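Local coordinates for protein AtxE2 (Asticcacaulis excentricus, PDB 5TXE) that hydrolyses the isopeptide bond of the lasso peptides astexin-2 and astexin-3, recognising mainly their knotted loop and converting them to linear peptides, at residues A[436-441]-A[446-451]; A[494-499]-A[526-531]. The protein carries 1 engineered substitution. One frame throughout, in Å; residues are numbered along the deposited sequence.

Contact 1: residues A[436-441]-A[446-451]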
loop_
_atom_site.group_PDB
_atom_site.type_symbol
_atom_site.label_atom_id
_atom_site.label_comp_id
_atom_site.label_asym_id
_atom_site.label_seq_id
_atom_site.Cartn_x
_atom_site.Cartn_y
_atom_site.Cartn_z
ATOM N N VAL A 436 10.080 -11.307 4.726
ATOM C CA VAL A 436 8.852 -10.640 4.358
ATOM C C VAL A 436 9.242 -9.338 3.632
ATOM O O VAL A 436 10.122 -8.622 4.110
ATOM C CB VAL A 436 8.011 -10.353 5.564
ATOM C CG1 VAL A 436 6.757 -9.593 5.225
ATOM C CG2 VAL A 436 7.664 -11.617 6.256
ATOM N N GLN A 437 8.596 -9.041 2.497
ATOM C CA GLN A 437 8.903 -7.892 1.687
ATOM C C GLN A 437 7.674 -6.952 1.499
ATOM O O GLN A 437 6.552 -7.356 1.762
ATOM C CB GLN A 437 9.339 -8.365 0.301
ATOM C CG GLN A 437 10.302 -9.513 0.261
ATOM C CD GLN A 437 10.689 -9.828 -1.169
ATOM O OE1 GLN A 437 11.383 -9.040 -1.828
ATOM N NE2 GLN A 437 10.213 -10.952 -1.677
ATOM N N TYR A 438 7.835 -5.741 0.953
ATOM C CA TYR A 438 9.118 -5.128 0.601
ATOM C C TYR A 438 9.214 -3.700 1.095
ATOM O O TYR A 438 10.035 -2.937 0.578
ATOM C CB TYR A 438 9.370 -5.131 -0.905
ATOM C CG TYR A 438 8.203 -4.699 -1.789
ATOM C CD1 TYR A 438 8.018 -3.353 -2.150
ATOM C CD2 TYR A 438 7.281 -5.640 -2.271
ATOM C CE1 TYR A 438 6.966 -2.977 -2.956
ATOM C CE2 TYR A 438 6.242 -5.261 -3.089
ATOM C CZ TYR A 438 6.086 -3.944 -3.448
ATOM O OH TYR A 438 5.055 -3.584 -4.269
ATOM N N SER A 439 8.371 -3.359 2.076
ATOM C CA SER A 439 8.505 -2.121 2.801
ATOM C C SER A 439 8.383 -2.351 4.294
ATOM O O SER A 439 7.553 -3.140 4.770
ATOM C CB SER A 439 7.579 -0.988 2.356
ATOM O OG SER A 439 6.343 -1.451 1.987
ATOM N N SER A 440 9.233 -1.628 5.018
ATOM C CA SER A 440 9.368 -1.789 6.443
ATOM C C SER A 440 9.407 -0.458 7.181
ATOM O O SER A 440 10.083 -0.352 8.198
ATOM C CB SER A 440 10.632 -2.606 6.783
ATOM O OG SER A 440 10.466 -3.151 8.093
ATOM N N ARG A 441 8.647 0.534 6.737
ATOM C CA ARG A 441 8.718 1.835 7.403
ATOM C C ARG A 441 7.868 1.928 8.625
ATOM O O ARG A 441 8.184 2.710 9.530
ATOM C CB ARG A 441 8.348 2.987 6.470
ATOM C CG ARG A 441 9.240 3.063 5.243
ATOM C CD ARG A 441 9.114 4.438 4.545
ATOM N NE ARG A 441 10.236 4.687 3.659
ATOM C CZ ARG A 441 11.299 5.428 3.959
ATOM N NH1 ARG A 441 11.451 6.029 5.141
ATOM N NH2 ARG A 441 12.226 5.578 3.034
ATOM N N GLY A 446 1.876 -7.306 7.897
ATOM C CA GLY A 446 1.964 -8.463 6.977
ATOM C C GLY A 446 2.850 -8.211 5.776
ATOM O O GLY A 446 2.813 -8.947 4.781
ATOM N N GLY A 447 3.677 -7.170 5.853
ATOM C CA GLY A 447 4.498 -6.784 4.709
ATOM C C GLY A 447 3.611 -6.246 3.627
ATOM O O GLY A 447 2.452 -5.939 3.881
ATOM N N THR A 448 4.105 -6.133 2.408
ATOM C CA THR A 448 3.306 -5.493 1.381
ATOM C C THR A 448 2.100 -6.339 1.104
ATOM O O THR A 448 2.190 -7.565 0.930
ATOM C CB THR A 448 4.119 -5.324 0.093
ATOM O OG1 THR A 448 5.278 -4.556 0.402
ATOM C CG2 THR A 448 3.327 -4.598 -0.930
ATOM N N GLY A 449 0.951 -5.692 1.078
ATOM C CA GLY A 449 -0.318 -6.403 0.861
ATOM C C GLY A 449 -0.889 -7.128 2.044
ATOM O O GLY A 449 -1.930 -7.754 1.949
ATOM N N ASP A 450 -0.223 -7.037 3.169
ATOM C CA ASP A 450 -0.656 -7.681 4.404
ATOM C C ASP A 450 -0.948 -9.183 4.238
ATOM O O ASP A 450 -2.068 -9.647 4.453
ATOM C CB ASP A 450 -1.862 -6.921 5.037
ATOM C CG ASP A 450 -2.178 -7.440 6.470
ATOM O OD1 ASP A 450 -1.441 -8.374 6.920
ATOM O OD2 ASP A 450 -3.177 -6.978 7.091
ATOM N N GLU A 451 0.081 -9.931 3.850
ATOM C CA GLU A 451 -0.060 -11.343 3.508
ATOM C C GLU A 451 0.777 -12.247 4.414
ATOM O O GLU A 451 0.523 -13.452 4.482
ATOM C CB GLU A 451 0.583 -11.604 2.143
ATOM C CG GLU A 451 -0.213 -11.639 0.901
ATOM C CD GLU A 451 -1.402 -12.617 0.850
ATOM O OE1 GLU A 451 -1.367 -13.737 0.172
ATOM O OE2 GLU A 451 -2.416 -12.123 1.390
HETATM O O HOH W 1 4.680 -1.932 -0.259
#
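Tyr438 carries CG between its backbone N and carbonyl carbon (chi1 45°), which swings the ring across Thr448; Thr448 sets OG1 beside its own N and CG2 beside its carbonyl carbon (chi1 -58°). OG1 therefore lies 3.5 Å above the plane of the Tyr438 ring, over its centre, while CG2 touches Tyr438 CE2 at 3.7 Å and CB makes a CH-pi contact with the same face. The same OG1 accepts the N-H of Tyr438 at 2.9 Å from N, and water 1 links it to Ser439 OG, so the hydroxyl is gripped from two directions. Thr448 N completes the pairing with a nearly straight bond (171°) to Gln437 O at 2.8 Å. The segments run from the end of strand 431-436 into the next loop of this alpha/beta-hydrolase, and a type II beta turn, Gly447 to Asp450, presents Thr448 at its first corner. Tyr438, entered through a cis peptide bond, stabilises the alkoxide intermediate, and its ring meets an aromatic side chain of the bound peptide edge-to-face. With an alanine in its place the ring and hydroxyl are gone, which would probably leave a gap over Thr448 OG1 and CG2 and weaken stabilisation of the alkoxide. At the turn's start, Val436 CG1 sits 3.6 Å from Gly447 CA, where a CB on the glycine would collide with Val436 CG1 and Gln437 O.

Contact 2: residues A[494-499]-A[526-531]. Engineered in segment 526-531: Ala527 (natural residue Ser).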
loop_
_atom_site.group_PDB
_atom_site.type_symbol
_atom_site.label_atom_id
_atom_site.label_comp_id
_atom_site.label_asym_id
_atom_site.label_seq_id
_atom_site.Cartn_x
_atom_site.Cartn_y
_atom_site.Cartn_z
ATOM N N ARG A 494 18.631 -6.154 -14.423
ATOM C CA ARG A 494 19.705 -5.571 -13.608
ATOM C C ARG A 494 19.212 -5.248 -12.207
ATOM O O ARG A 494 19.826 -5.649 -11.250
ATOM C CB ARG A 494 20.335 -4.325 -14.308
ATOM C CG ARG A 494 21.351 -4.682 -15.425
ATOM C CD ARG A 494 21.777 -3.501 -16.357
ATOM N NE ARG A 494 22.527 -2.507 -15.563
ATOM C CZ ARG A 494 23.491 -1.696 -16.009
ATOM N NH1 ARG A 494 23.891 -1.704 -17.274
ATOM N NH2 ARG A 494 24.073 -0.866 -15.157
ATOM N N ASN A 495 18.054 -4.583 -12.067
ATOM C CA ASN A 495 17.592 -4.276 -10.730
ATOM C C ASN A 495 17.143 -5.505 -9.930
ATOM O O ASN A 495 17.290 -5.533 -8.715
ATOM C CB ASN A 495 16.492 -3.208 -10.716
ATOM C CG ASN A 495 16.295 -2.614 -9.312
ATOM O OD1 ASN A 495 17.269 -2.312 -8.619
ATOM N ND2 ASN A 495 15.060 -2.479 -8.891
ATOM N N ARG A 496 16.620 -6.523 -10.595
ATOM C CA ARG A 496 16.227 -7.672 -9.874
ATOM C C ARG A 496 17.414 -8.322 -9.276
ATOM O O ARG A 496 17.335 -8.864 -8.155
ATOM C CB ARG A 496 15.554 -8.686 -10.797
ATOM C CG ARG A 496 14.369 -9.343 -10.177
ATOM C CD ARG A 496 13.302 -8.284 -10.287
ATOM N NE ARG A 496 12.574 -8.124 -9.117
ATOM C CZ ARG A 496 11.602 -7.248 -8.976
ATOM N NH1 ARG A 496 11.252 -6.457 -9.962
ATOM N NH2 ARG A 496 10.954 -7.208 -7.837
ATOM N N TRP A 497 18.539 -8.335 -10.017
ATOM C CA TRP A 497 19.809 -8.830 -9.404
ATOM C C TRP A 497 20.268 -7.985 -8.212
ATOM O O TRP A 497 20.772 -8.495 -7.235
ATOM C CB TRP A 497 20.927 -8.863 -10.419
ATOM C CG TRP A 497 20.917 -10.031 -11.301
ATOM C CD1 TRP A 497 20.645 -10.073 -12.674
ATOM C CD2 TRP A 497 21.267 -11.344 -10.917
ATOM N NE1 TRP A 497 20.806 -11.361 -13.126
ATOM C CE2 TRP A 497 21.184 -12.154 -12.064
ATOM C CE3 TRP A 497 21.635 -11.919 -9.703
ATOM C CZ2 TRP A 497 21.446 -13.495 -12.024
ATOM C CZ3 TRP A 497 21.905 -13.255 -9.671
ATOM C CH2 TRP A 497 21.810 -14.035 -10.817
ATOM N N ASN A 498 20.132 -6.674 -8.302
ATOM C CA ASN A 498 20.502 -5.810 -7.154
ATOM C C ASN A 498 19.652 -6.154 -5.933
ATOM O O ASN A 498 20.131 -6.167 -4.763
ATOM C CB ASN A 498 20.274 -4.340 -7.528
ATOM C CG ASN A 498 20.479 -3.365 -6.338
ATOM O OD1 ASN A 498 21.488 -3.422 -5.611
ATOM N ND2 ASN A 498 19.508 -2.451 -6.156
ATOM N N ILE A 499 18.364 -6.395 -6.179
ATOM C CA ILE A 499 17.507 -6.843 -5.082
ATOM C C ILE A 499 17.945 -8.181 -4.499
ATOM O O ILE A 499 18.057 -8.356 -3.277
ATOM C CB ILE A 499 16.022 -6.844 -5.506
ATOM C CG1 ILE A 499 15.590 -5.403 -5.691
ATOM C CG2 ILE A 499 15.162 -7.491 -4.413
ATOM C CD1 ILE A 499 14.375 -5.245 -6.555
ATOM N N LEU A 526 4.613 -10.654 -2.372
ATOM C CA LEU A 526 3.407 -10.231 -3.035
ATOM C C LEU A 526 3.765 -9.023 -3.894
ATOM O O LEU A 526 4.589 -8.191 -3.527
ATOM C CB LEU A 526 2.350 -9.867 -2.003
ATOM C CG LEU A 526 1.050 -9.299 -2.564
ATOM C CD1 LEU A 526 -0.100 -9.704 -1.646
ATOM C CD2 LEU A 526 1.074 -7.779 -2.664
ATOM N N ALA A 527 3.152 -8.939 -5.068
ATOM C CA ALA A 527 3.372 -7.843 -6.013
ATOM C C ALA A 527 4.845 -7.827 -6.463
ATOM O O ALA A 527 5.341 -8.842 -6.926
ATOM C CB ALA A 527 2.915 -6.523 -5.402
ATOM N N ASP A 528 5.576 -6.750 -6.226
ATOM C CA ASP A 528 6.940 -6.688 -6.697
ATOM C C ASP A 528 7.779 -7.730 -5.976
ATOM O O ASP A 528 8.653 -8.300 -6.541
ATOM C CB ASP A 528 7.521 -5.274 -6.599
ATOM C CG ASP A 528 8.809 -5.128 -7.436
ATOM O OD1 ASP A 528 8.714 -5.335 -8.662
ATOM O OD2 ASP A 528 9.909 -4.908 -6.858
ATOM N N GLY A 529 7.406 -8.069 -4.756
ATOM C CA GLY A 529 8.052 -9.119 -4.025
ATOM C C GLY A 529 7.801 -10.479 -4.592
ATOM O O GLY A 529 8.639 -11.360 -4.405
ATOM N N ALA A 530 6.654 -10.673 -5.272
ATOM C CA ALA A 530 6.422 -11.939 -5.917
ATOM C C ALA A 530 7.424 -12.141 -7.034
ATOM O O ALA A 530 7.912 -13.247 -7.232
ATOM C CB ALA A 530 5.027 -12.023 -6.480
ATOM N N THR A 531 7.664 -11.086 -7.796
ATOM C CA THR A 531 8.635 -11.151 -8.903
ATOM C C THR A 531 10.007 -11.566 -8.332
ATOM O O THR A 531 10.752 -12.367 -8.912
ATOM C CB THR A 531 8.712 -9.788 -9.580
ATOM O OG1 THR A 531 7.388 -9.329 -9.911
ATOM C CG2 THR A 531 9.541 -9.800 -10.835
#
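A buried salt bridge between Arg496 and Asp528 joins helix 494-512 to the first turn of helix 528-539, at the helix start just after the nucleophile elbow of the alpha/beta-hydrolase fold. The elbow is recognisable from its backbone: Ala527, an engineered replacement for the nucleophilic serine, has a positive phi (62°) and occupies the N-cap of helix 528-539. Its carbonyl O accepts Ala530 N at 2.8 Å, which starts the helix. Gly529 is the last glycine of the Gly-X-Ser-X-Gly signature, and a CB there would be crowded by Leu526 O.

Asp528 follows the nucleophile position immediately. Its CG stands anti to the backbone N (chi1 -165°), and this carries the carboxylate to the edge of the Arg496 guanidinium, whose own chain bends at its second and third torsions to arrive from the opposite direction. Two bonds result: NH1 of Arg496 to OD1 of Asp528 at 3.1 Å, with OD1 met on its syn side but somewhat out of the carboxylate plane, and a shorter but weak one from NH2 of Arg496 to OD2 of Asp528 at 2.7 Å. The two planes are turned 59° against each other, so the pairing is not a flat bidentate fork. NH2 has a further partner in Thr532 OG1, which would limit rotation of the guanidinium. A carboxylate in the first turn of a helix is likely to be favoured by the helix dipole as well as by the arginine. Asp528 also packs on the backbone of the bound peptide.

Methyl groups cover the guanidinium on its two faces: Thr531 CG2 lies 3.7 Å above the plane over the centre, and on the opposite side Ile499 CD1 stands 4.0 Å from the plane, offset toward the rim.

In the fold
Contact 1 closes before contact 2 opens along the chain, and their centres are 14 Å apart. They lie at the ends of neighbouring parallel strands of the eight-stranded mixed sheet: strand 431-436 runs into the first segment of contact 1, and strand 521-525 leads into the 526-531 segment. Gln437 NE2, hydrogen-bonded to Thr524 O on strand 521-525, also comes 3.2 Å from Gly529 O, and Tyr438 CE2 packs 3.4 Å from Leu526 O. The side chain of Tyr438 comes within about 4 Å of that of engineered Ala527. The alkoxide-stabilising tyrosine and the nucleophile position thus face one substrate site, with helix 494-512 joined through Arg496 to the residue after the nucleophile position.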